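Local coordinates for catalase-3 (Neurospora crassa, PDB 4AJ9), which is a haem-containing catalase that breaks hydrogen peroxide down into water and oxygen, a reaction that probably protects cells from peroxide damage, at residues L290-T294 / T340-L344; T294-P298 / Q444-F448; L273-L277 / E299-Q305. All blocks are in the same frame, centred on the assembly; numbering follows the deposited sequence.

Contact 1. Residues L290-T294 / T340-L344; sequences LLDPT and TEDPL. With HEM (protoporphyrin IX containing Fe), chain Y.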
loop_
_atom_site.group_PDB
_atom_site.type_symbol
_atom_site.label_atom_id
_atom_site.label_comp_id
_atom_site.label_asym_id
_atom_site.label_seq_id
_atom_site.Cartn_x
_atom_site.Cartn_y
_atom_site.Cartn_z
ATOM N N LEU C 290 -5.584 -39.355 -11.089
ATOM C CA LEU C 290 -6.109 -38.149 -11.737
ATOM C C LEU C 290 -6.039 -36.894 -10.857
ATOM O O LEU C 290 -6.361 -35.792 -11.303
ATOM C CB LEU C 290 -7.521 -38.384 -12.292
ATOM C CG LEU C 290 -7.509 -38.877 -13.741
ATOM C CD1 LEU C 290 -8.821 -39.581 -14.132
ATOM C CD2 LEU C 290 -7.215 -37.707 -14.670
ATOM N N LEU C 291 -5.587 -37.058 -9.619
ATOM C CA LEU C 291 -5.346 -35.916 -8.744
ATOM C C LEU C 291 -3.929 -35.366 -8.964
ATOM O O LEU C 291 -3.557 -34.350 -8.388
ATOM C CB LEU C 291 -5.531 -36.305 -7.275
ATOM C CG LEU C 291 -6.908 -36.788 -6.806
ATOM C CD1 LEU C 291 -6.848 -37.137 -5.315
ATOM C CD2 LEU C 291 -7.997 -35.755 -7.071
ATOM N N ASP C 292 -3.161 -36.042 -9.817
ATOM C CA ASP C 292 -1.762 -35.725 -10.077
ATOM C C ASP C 292 -1.638 -34.822 -11.309
ATOM O O ASP C 292 -1.825 -35.275 -12.439
ATOM C CB ASP C 292 -0.973 -37.027 -10.301
ATOM C CG ASP C 292 0.518 -36.798 -10.506
ATOM O OD1 ASP C 292 0.947 -35.644 -10.754
ATOM O OD2 ASP C 292 1.274 -37.796 -10.437
ATOM N N PRO C 293 -1.278 -33.547 -11.090
ATOM C CA PRO C 293 -1.213 -32.548 -12.163
ATOM C C PRO C 293 0.005 -32.709 -13.074
ATOM O O PRO C 293 0.162 -31.929 -14.029
ATOM C CB PRO C 293 -1.115 -31.227 -11.387
ATOM C CG PRO C 293 -0.362 -31.600 -10.148
ATOM C CD PRO C 293 -0.826 -33.003 -9.797
ATOM N N THR C 294 0.864 -33.682 -12.783
ATOM C CA THR C 294 2.007 -33.939 -13.651
ATOM C C THR C 294 1.651 -34.969 -14.714
ATOM O O THR C 294 2.515 -35.395 -15.470
ATOM C CB THR C 294 3.258 -34.434 -12.858
ATOM O OG1 THR C 294 2.999 -35.727 -12.295
ATOM C CG2 THR C 294 3.614 -33.445 -11.722
ATOM N N THR C 340 -11.013 -30.567 -6.925
ATOM C CA THR C 340 -10.574 -31.870 -6.457
ATOM C C THR C 340 -9.413 -31.703 -5.502
ATOM O O THR C 340 -8.866 -30.601 -5.325
ATOM C CB THR C 340 -10.130 -32.814 -7.583
ATOM O OG1 THR C 340 -8.938 -32.307 -8.190
ATOM C CG2 THR C 340 -11.242 -32.993 -8.633
ATOM N N GLU C 341 -9.025 -32.826 -4.919
ATOM C CA GLU C 341 -7.980 -32.881 -3.920
ATOM C C GLU C 341 -6.580 -32.887 -4.536
ATOM O O GLU C 341 -5.638 -33.403 -3.940
ATOM C CB GLU C 341 -8.181 -34.127 -3.048
ATOM C CG GLU C 341 -9.411 -34.064 -2.144
ATOM C CD GLU C 341 -10.719 -34.385 -2.865
ATOM O OE1 GLU C 341 -10.719 -34.563 -4.100
ATOM O OE2 GLU C 341 -11.758 -34.469 -2.182
ATOM N N ASP C 342 -6.455 -32.303 -5.725
ATOM C CA ASP C 342 -5.171 -32.129 -6.388
ATOM C C ASP C 342 -4.389 -31.129 -5.538
ATOM O O ASP C 342 -4.787 -29.974 -5.428
ATOM C CB ASP C 342 -5.453 -31.602 -7.795
ATOM C CG ASP C 342 -4.217 -31.140 -8.539
ATOM O OD1 ASP C 342 -3.270 -30.577 -7.931
ATOM O OD2 ASP C 342 -4.219 -31.323 -9.774
ATOM N N PRO C 343 -3.303 -31.581 -4.890
ATOM C CA PRO C 343 -2.591 -30.714 -3.939
ATOM C C PRO C 343 -1.994 -29.462 -4.583
ATOM O O PRO C 343 -1.632 -28.522 -3.884
ATOM C CB PRO C 343 -1.468 -31.615 -3.414
ATOM C CG PRO C 343 -1.958 -33.016 -3.648
ATOM C CD PRO C 343 -2.731 -32.941 -4.928
ATOM N N LEU C 344 -1.890 -29.444 -5.903
ATOM C CA LEU C 344 -1.372 -28.257 -6.558
ATOM C C LEU C 344 -2.503 -27.250 -6.699
ATOM O O LEU C 344 -2.357 -26.086 -6.362
ATOM C CB LEU C 344 -0.765 -28.610 -7.915
ATOM C CG LEU C 344 -0.069 -27.473 -8.660
ATOM C CD1 LEU C 344 1.255 -27.125 -7.994
ATOM C CD2 LEU C 344 0.129 -27.888 -10.123
HETATM C CHA HEM Y . -0.641 -16.457 -12.463
HETATM C CHB HEM Y . -1.576 -20.708 -14.642
HETATM C CHC HEM Y . 0.230 -23.029 -10.793
HETATM C CHD HEM Y . 0.324 -18.864 -8.323
HETATM C C1A HEM Y . -1.013 -17.391 -13.414
HETATM C C2A HEM Y . -1.523 -17.114 -14.752
HETATM C C3A HEM Y . -1.763 -18.293 -15.354
HETATM C C4A HEM Y . -1.438 -19.349 -14.416
HETATM C CMA HEM Y . -2.313 -18.524 -16.782
HETATM C CAA HEM Y . -1.693 -15.701 -15.371
HETATM C CBA HEM Y . -3.138 -15.218 -15.297
HETATM C CGA HEM Y . -3.232 -13.894 -16.010
HETATM O O1A HEM Y . -3.402 -12.852 -15.332
HETATM O O2A HEM Y . -3.127 -13.878 -17.266
HETATM C C1B HEM Y . -1.221 -21.713 -13.763
HETATM C C2B HEM Y . -1.460 -23.133 -13.952
HETATM C C3B HEM Y . -0.941 -23.783 -12.899
HETATM C C4B HEM Y . -0.386 -22.789 -12.002
HETATM C CMB HEM Y . -2.171 -23.708 -15.199
HETATM C CAB HEM Y . -0.953 -25.299 -12.585
HETATM C CBB HEM Y . -1.906 -26.092 -13.087
HETATM C C1C HEM Y . 0.327 -22.112 -9.775
HETATM C C2C HEM Y . 0.545 -22.412 -8.368
HETATM C C3C HEM Y . 0.588 -21.249 -7.712
HETATM C C4C HEM Y . 0.355 -20.189 -8.659
HETATM C CMC HEM Y . 0.746 -23.818 -7.774
HETATM C CAC HEM Y . 0.750 -21.004 -6.206
HETATM C CBC HEM Y . 0.250 -21.891 -5.344
HETATM C C1D HEM Y . 0.094 -17.835 -9.189
HETATM C C2D HEM Y . 0.076 -16.448 -8.804
HETATM C C3D HEM Y . -0.222 -15.698 -10.094
HETATM C C4D HEM Y . -0.364 -16.704 -11.123
HETATM C CMD HEM Y . 0.314 -15.881 -7.389
HETATM C CAD HEM Y . -0.366 -14.176 -10.260
HETATM C CBD HEM Y . -1.858 -13.865 -10.207
HETATM C CGD HEM Y . -2.061 -12.374 -10.242
HETATM O O1D HEM Y . -3.178 -11.940 -10.613
HETATM O O2D HEM Y . -1.099 -11.628 -9.930
HETATM N NA HEM Y . -0.982 -18.761 -13.250
HETATM N NB HEM Y . -0.573 -21.547 -12.566
HETATM N NC HEM Y . 0.212 -20.745 -9.910
HETATM N ND HEM Y . -0.172 -17.953 -10.546
HETATM FE FE HEM Y . -0.484 -19.764 -11.570
HETATM O O HOH W 1 -5.405 -33.153 -11.487
#

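Contact 2. Residues T294-P298 / Q444-F448; sequences TKFLP and QPRLF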
loop_
_atom_site.group_PDB
_atom_site.type_symbol
_atom_site.label_atom_id
_atom_site.label_comp_id
_atom_site.label_asym_id
_atom_site.label_seq_id
_atom_site.Cartn_x
_atom_site.Cartn_y
_atom_site.Cartn_z
ATOM N N THR C 294 0.864 -33.682 -12.783
ATOM C CA THR C 294 2.007 -33.939 -13.651
ATOM C C THR C 294 1.651 -34.969 -14.714
ATOM O O THR C 294 2.515 -35.395 -15.470
ATOM C CB THR C 294 3.258 -34.434 -12.858
ATOM O OG1 THR C 294 2.999 -35.727 -12.295
ATOM C CG2 THR C 294 3.614 -33.445 -11.722
ATOM N N LYS C 295 0.382 -35.370 -14.759
ATOM C CA LYS C 295 -0.072 -36.390 -15.698
ATOM C C LYS C 295 -1.228 -35.844 -16.526
ATOM O O LYS C 295 -2.033 -35.063 -16.022
ATOM C CB LYS C 295 -0.552 -37.637 -14.953
ATOM C CG LYS C 295 0.404 -38.197 -13.901
ATOM C CD LYS C 295 1.484 -39.063 -14.519
ATOM C CE LYS C 295 2.328 -39.748 -13.441
ATOM N NZ LYS C 295 2.911 -38.776 -12.474
ATOM N N PHE C 296 -1.296 -36.238 -17.797
ATOM C CA PHE C 296 -2.495 -36.008 -18.602
ATOM C C PHE C 296 -3.199 -37.328 -18.929
ATOM O O PHE C 296 -2.611 -38.393 -18.801
ATOM C CB PHE C 296 -2.215 -35.183 -19.876
ATOM C CG PHE C 296 -1.354 -35.882 -20.902
ATOM C CD1 PHE C 296 -1.919 -36.738 -21.838
ATOM C CD2 PHE C 296 0.015 -35.664 -20.942
ATOM C CE1 PHE C 296 -1.133 -37.377 -22.782
ATOM C CE2 PHE C 296 0.812 -36.297 -21.875
ATOM C CZ PHE C 296 0.242 -37.158 -22.800
ATOM N N LEU C 297 -4.465 -37.250 -19.325
ATOM C CA LEU C 297 -5.233 -38.442 -19.659
ATOM C C LEU C 297 -5.214 -38.680 -21.165
ATOM O O LEU C 297 -5.798 -37.902 -21.921
ATOM C CB LEU C 297 -6.676 -38.288 -19.169
ATOM C CG LEU C 297 -7.623 -39.473 -19.377
ATOM C CD1 LEU C 297 -7.134 -40.685 -18.625
ATOM C CD2 LEU C 297 -9.025 -39.103 -18.924
ATOM N N PRO C 298 -4.537 -39.752 -21.613
ATOM C CA PRO C 298 -4.504 -40.045 -23.049
ATOM C C PRO C 298 -5.904 -40.024 -23.652
ATOM O O PRO C 298 -6.839 -40.549 -23.050
ATOM C CB PRO C 298 -3.913 -41.452 -23.091
ATOM C CG PRO C 298 -2.988 -41.472 -21.919
ATOM C CD PRO C 298 -3.677 -40.670 -20.843
ATOM N N GLN C 444 5.275 -40.749 -18.382
ATOM C CA GLN C 444 4.603 -39.852 -19.311
ATOM C C GLN C 444 5.523 -38.940 -20.121
ATOM O O GLN C 444 5.241 -38.665 -21.281
ATOM C CB GLN C 444 3.446 -39.101 -18.650
ATOM C CG GLN C 444 2.287 -40.025 -18.383
ATOM C CD GLN C 444 0.972 -39.302 -18.293
ATOM O OE1 GLN C 444 0.921 -38.062 -18.301
ATOM N NE2 GLN C 444 -0.102 -40.063 -18.189
ATOM N N PRO C 445 6.623 -38.469 -19.520
ATOM C CA PRO C 445 7.578 -37.781 -20.393
ATOM C C PRO C 445 7.977 -38.681 -21.556
ATOM O O PRO C 445 8.037 -38.219 -22.696
ATOM C CB PRO C 445 8.766 -37.523 -19.471
ATOM C CG PRO C 445 8.140 -37.350 -18.121
ATOM C CD PRO C 445 6.985 -38.341 -18.095
ATOM N N ARG C 446 8.234 -39.955 -21.274
ATOM C CA ARG C 446 8.506 -40.910 -22.347
ATOM C C ARG C 446 7.336 -41.018 -23.333
ATOM O O ARG C 446 7.531 -40.951 -24.543
ATOM C CB ARG C 446 8.872 -42.282 -21.783
ATOM C CG ARG C 446 9.171 -43.319 -22.860
ATOM C CD ARG C 446 10.294 -42.869 -23.777
ATOM N NE ARG C 446 10.593 -43.901 -24.769
ATOM C CZ ARG C 446 11.500 -44.857 -24.600
ATOM N NH1 ARG C 446 12.227 -44.900 -23.488
ATOM N NH2 ARG C 446 11.695 -45.761 -25.558
ATOM N N LEU C 447 6.120 -41.164 -22.811
ATOM C CA LEU C 447 4.928 -41.196 -23.652
ATOM C C LEU C 447 4.868 -39.999 -24.602
ATOM O O LEU C 447 4.537 -40.137 -25.783
ATOM C CB LEU C 447 3.665 -41.240 -22.779
ATOM C CG LEU C 447 2.305 -41.207 -23.481
ATOM C CD1 LEU C 447 2.085 -42.459 -24.330
ATOM C CD2 LEU C 447 1.165 -41.048 -22.470
ATOM N N PHE C 448 5.173 -38.816 -24.076
ATOM C CA PHE C 448 5.090 -37.598 -24.867
ATOM C C PHE C 448 6.152 -37.586 -25.966
ATOM O O PHE C 448 5.850 -37.348 -27.137
ATOM C CB PHE C 448 5.222 -36.371 -23.961
ATOM C CG PHE C 448 5.380 -35.084 -24.704
ATOM C CD1 PHE C 448 4.286 -34.483 -25.315
ATOM C CD2 PHE C 448 6.621 -34.459 -24.771
ATOM C CE1 PHE C 448 4.426 -33.288 -25.998
ATOM C CE2 PHE C 448 6.772 -33.264 -25.449
ATOM C CZ PHE C 448 5.680 -32.678 -26.067
#

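Contact 3. Residues L273-L277 / E299-Q305; sequences LAVQL and EEFAPLQ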
loop_
_atom_site.group_PDB
_atom_site.type_symbol
_atom_site.label_atom_id
_atom_site.label_comp_id
_atom_site.label_asym_id
_atom_site.label_seq_id
_atom_site.Cartn_x
_atom_site.Cartn_y
_atom_site.Cartn_z
ATOM N N LEU C 273 -14.301 -25.327 -26.645
ATOM C CA LEU C 273 -14.174 -25.846 -25.290
ATOM C C LEU C 273 -14.550 -27.319 -25.322
ATOM O O LEU C 273 -15.645 -27.665 -25.742
ATOM C CB LEU C 273 -15.134 -25.122 -24.341
ATOM C CG LEU C 273 -15.037 -25.570 -22.876
ATOM C CD1 LEU C 273 -13.618 -25.394 -22.341
ATOM C CD2 LEU C 273 -16.032 -24.811 -22.017
ATOM N N ALA C 274 -13.645 -28.180 -24.871
ATOM C CA ALA C 274 -13.922 -29.605 -24.837
ATOM C C ALA C 274 -13.558 -30.139 -23.466
ATOM O O ALA C 274 -12.753 -29.531 -22.750
ATOM C CB ALA C 274 -13.132 -30.324 -25.920
ATOM N N VAL C 275 -14.152 -31.267 -23.099
ATOM C CA VAL C 275 -13.870 -31.891 -21.810
ATOM C C VAL C 275 -13.600 -33.383 -21.961
ATOM O O VAL C 275 -14.126 -34.048 -22.858
ATOM C CB VAL C 275 -15.052 -31.749 -20.827
ATOM C CG1 VAL C 275 -15.211 -30.289 -20.362
ATOM C CG2 VAL C 275 -16.336 -32.272 -21.461
ATOM N N GLN C 276 -12.775 -33.905 -21.072
ATOM C CA GLN C 276 -12.736 -35.340 -20.860
ATOM C C GLN C 276 -13.547 -35.561 -19.598
ATOM O O GLN C 276 -13.424 -34.799 -18.653
ATOM C CB GLN C 276 -11.299 -35.813 -20.679
ATOM C CG GLN C 276 -10.471 -35.705 -21.956
ATOM C CD GLN C 276 -9.022 -36.096 -21.743
ATOM O OE1 GLN C 276 -8.245 -35.344 -21.149
ATOM N NE2 GLN C 276 -8.647 -37.275 -22.232
ATOM N N LEU C 277 -14.394 -36.584 -19.591
ATOM C CA LEU C 277 -15.237 -36.857 -18.438
ATOM C C LEU C 277 -14.908 -38.236 -17.863
ATOM O O LEU C 277 -14.885 -39.225 -18.590
ATOM C CB LEU C 277 -16.717 -36.750 -18.831
ATOM C CG LEU C 277 -17.126 -35.341 -19.279
ATOM C CD1 LEU C 277 -18.526 -35.279 -19.895
ATOM C CD2 LEU C 277 -17.016 -34.386 -18.094
ATOM N N GLU C 299 -6.055 -39.405 -24.819
ATOM C CA GLU C 299 -7.363 -39.281 -25.445
ATOM C C GLU C 299 -7.920 -40.624 -25.898
ATOM O O GLU C 299 -9.113 -40.746 -26.158
ATOM C CB GLU C 299 -7.303 -38.307 -26.621
ATOM C CG GLU C 299 -7.224 -36.858 -26.154
ATOM C CD GLU C 299 -7.074 -35.886 -27.283
ATOM O OE1 GLU C 299 -7.746 -36.075 -28.321
ATOM O OE2 GLU C 299 -6.277 -34.935 -27.124
ATOM N N GLU C 300 -7.052 -41.624 -25.984
ATOM C CA GLU C 300 -7.482 -42.971 -26.343
ATOM C C GLU C 300 -8.382 -43.539 -25.258
ATOM O O GLU C 300 -9.243 -44.369 -25.535
ATOM C CB GLU C 300 -6.276 -43.899 -26.552
ATOM C CG GLU C 300 -5.486 -43.642 -27.826
ATOM C CD GLU C 300 -4.505 -42.485 -27.702
ATOM O OE1 GLU C 300 -4.154 -42.111 -26.567
ATOM O OE2 GLU C 300 -4.084 -41.950 -28.749
ATOM N N PHE C 301 -8.166 -43.097 -24.020
ATOM C CA PHE C 301 -8.934 -43.587 -22.874
ATOM C C PHE C 301 -10.216 -42.796 -22.656
ATOM O O PHE C 301 -11.219 -43.334 -22.190
ATOM C CB PHE C 301 -8.099 -43.518 -21.590
ATOM C CG PHE C 301 -6.804 -44.280 -21.651
ATOM C CD1 PHE C 301 -6.662 -45.376 -22.483
ATOM C CD2 PHE C 301 -5.729 -43.900 -20.864
ATOM C CE1 PHE C 301 -5.467 -46.070 -22.534
ATOM C CE2 PHE C 301 -4.532 -44.598 -20.903
ATOM C CZ PHE C 301 -4.401 -45.681 -21.739
ATOM N N ALA C 302 -10.170 -41.505 -22.965
ATOM C CA ALA C 302 -11.317 -40.621 -22.769
ATOM C C ALA C 302 -11.230 -39.514 -23.801
ATOM O O ALA C 302 -10.413 -38.592 -23.667
ATOM C CB ALA C 302 -11.314 -40.045 -21.362
ATOM N N PRO C 303 -12.049 -39.617 -24.853
ATOM C CA PRO C 303 -12.018 -38.701 -25.995
ATOM C C PRO C 303 -12.533 -37.322 -25.609
ATOM O O PRO C 303 -13.289 -37.202 -24.644
ATOM C CB PRO C 303 -12.982 -39.351 -26.985
ATOM C CG PRO C 303 -13.948 -40.087 -26.120
ATOM C CD PRO C 303 -13.129 -40.611 -24.969
ATOM N N LEU C 304 -12.128 -36.300 -26.356
ATOM C CA LEU C 304 -12.603 -34.946 -26.115
ATOM C C LEU C 304 -14.061 -34.824 -26.514
ATOM O O LEU C 304 -14.470 -35.308 -27.567
ATOM C CB LEU C 304 -11.766 -33.935 -26.904
ATOM C CG LEU C 304 -10.269 -33.954 -26.584
ATOM C CD1 LEU C 304 -9.479 -33.102 -27.562
ATOM C CD2 LEU C 304 -10.045 -33.492 -25.159
ATOM N N GLN C 305 -14.844 -34.177 -25.663
ATOM C CA GLN C 305 -16.237 -33.907 -25.977
ATOM C C GLN C 305 -16.430 -32.402 -25.991
ATOM O O GLN C 305 -16.258 -31.735 -24.964
ATOM C CB GLN C 305 -17.153 -34.585 -24.957
ATOM C CG GLN C 305 -16.837 -36.069 -24.771
ATOM C CD GLN C 305 -17.793 -36.756 -23.825
ATOM O OE1 GLN C 305 -19.008 -36.694 -24.001
ATOM N NE2 GLN C 305 -17.250 -37.406 -22.804
HETATM O O HOH W 2 -14.644 -37.907 -22.228
#

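Contact 1. Residues L290-T294 / T340-L344
This is a buried contact between a loop and the N-terminal end of a helix in the haem domain of the catalase fold, where 290-294, part of the connection between two barrel strands, lies against the capped start of helix 343-360. That helix carries Tyr352, by similarity the axial ligand of the haem iron. Asp342 is its N-cap: Asp342 OD1 accepts from Leu344 N at 2.7 Å. On the other segment an Asx turn shapes the chain, Asp292 OD1 accepting from Thr294 N at 2.8 Å. No direct hydrogen bond joins the two segments. Instead one water donates to both Leu290 O and Asp342 OD2, 2.8 Å from each, and Asp342 CA makes a CA-H...O contact of 3.4 Å with Leu291 O. The side chain of Leu291 packs over Thr340 and Glu341, whose carboxylate forms salt bridges with Arg424 and Arg215; Arg37 of the second subunit also packs on Leu291. Pro293 CG meets Leu344 CD2 at 3.7 Å, while Leu344 CD1 lies 3.4 Å from the haem methyl carbon CMC.

Contact 2. Residues T294-P298 / Q444-F448
Helix 443-450 packs against an extended piece of the long loop that joins strands 270-278 and 305-314, and the contact is buried. Gln444, in the first turn of the helix, does most of the work. Its CA-to-CB bond points toward the loop, and its carboxamide reads the backbone of a single residue in both directions: Gln444 OE1 accepts from Phe296 N at 2.9 Å, and Gln444 NE2 donates to Phe296 O at 3.1 Å. Both bonds have good geometry, with angles at the hydrogen of 155° and 153°, so the amide lies along the chain much as the edge of a neighbouring strand would. Gln444 OE1 also comes within 3.2 Å of Lys295 CA. The lysine itself runs back along its own segment, Lys295 NZ donating to Thr294 OG1 at 3.1 Å and forming a salt bridge with Asp292.

The CA-to-CB bond of Pro445 points away from the loop, and its side chain touches His188 of helix 187-193. Arg446 lies on the far side of the helix, bonded to Asn450 and to the backbone of Ile487. One turn after Gln444, Leu447 faces the loop again and supplies the apolar part, Leu447 CD2 lying 4.0 Å from Phe296 CZ and 4.2 Å from Pro298 CG. Phe448, whose N donates to Gln444 O at 2.8 Å in the regular helical pattern, stacks on Trp192 of helix 187-193. The arrangement is characteristic of the catalase fold, in which a helical region that follows the barrel in sequence packs against the haem-binding beta-barrel domain.

Contact 3. Residues L273-L277 / E299-Q305
An antiparallel beta pairing in the barrel of the catalase fold begins here, where the loop after strand 270-278 returns and enters strand 305-314. The backbone bonds come first. Val275 and Gln305 form a hydrogen-bonded antiparallel pair: Val275 N donates to Gln305 O and Gln305 N to Val275 O, both at 2.9 Å, and Ala274 CA adds a CA-H...O contact of 3.2 Å to Gln305 O. Strand 223-232 continues the sheet beyond strand 270-278.

Side-chain bonding carries the contact past this pair. Gln276 NE2 donates to Ala302 O at 2.6 Å and also to Leu297 O, while its OE1 is bonded to His229, so one glutamine ties the returning loop to the sheet.

Van der Waals contacts of carbon atoms lie on both sides of the sheet. Ala274 CB makes an apolar contact with Leu304 CB at 4.0 Å, and Leu304 CD2 approaches Gln276 CG at 3.9 Å. On the face of Val275 and Gln305, Val275 CG2 is 4.3 Å from Gln305 CB, and Val275 also rests on Val226 and Trp228.

Water completes the join where the backbones part: a single molecule accepts from Leu277 N at 3.0 Å and from Gln305 NE2 at 2.7 Å, and donates to Pro303 O at 2.9 Å.

Overall arrangement
The three contacts follow one connection between barrel strands 270-278 and 305-314. Contacts 1 and 2 share Thr294 and have centres about 14 Å apart; the loop thus passes from the start of the helix bearing Tyr352 to helix 443-450. Contact 3 brings it back into the sheet, with its centre about 15 Å from that of contact 2. These two touch directly: Leu297 CD2 packs 3.5 Å from Ala302 CB, and Gln276 NE2 probably donates to Leu297 O at 2.9 Å. Contacts 1 and 3 do not meet, their nearest atoms being about 7 Å apart. Contact 1 alone reaches the haem pocket, through Leu344, whose side chain is about 8 Å from that of Asn138, a predicted active-site residue.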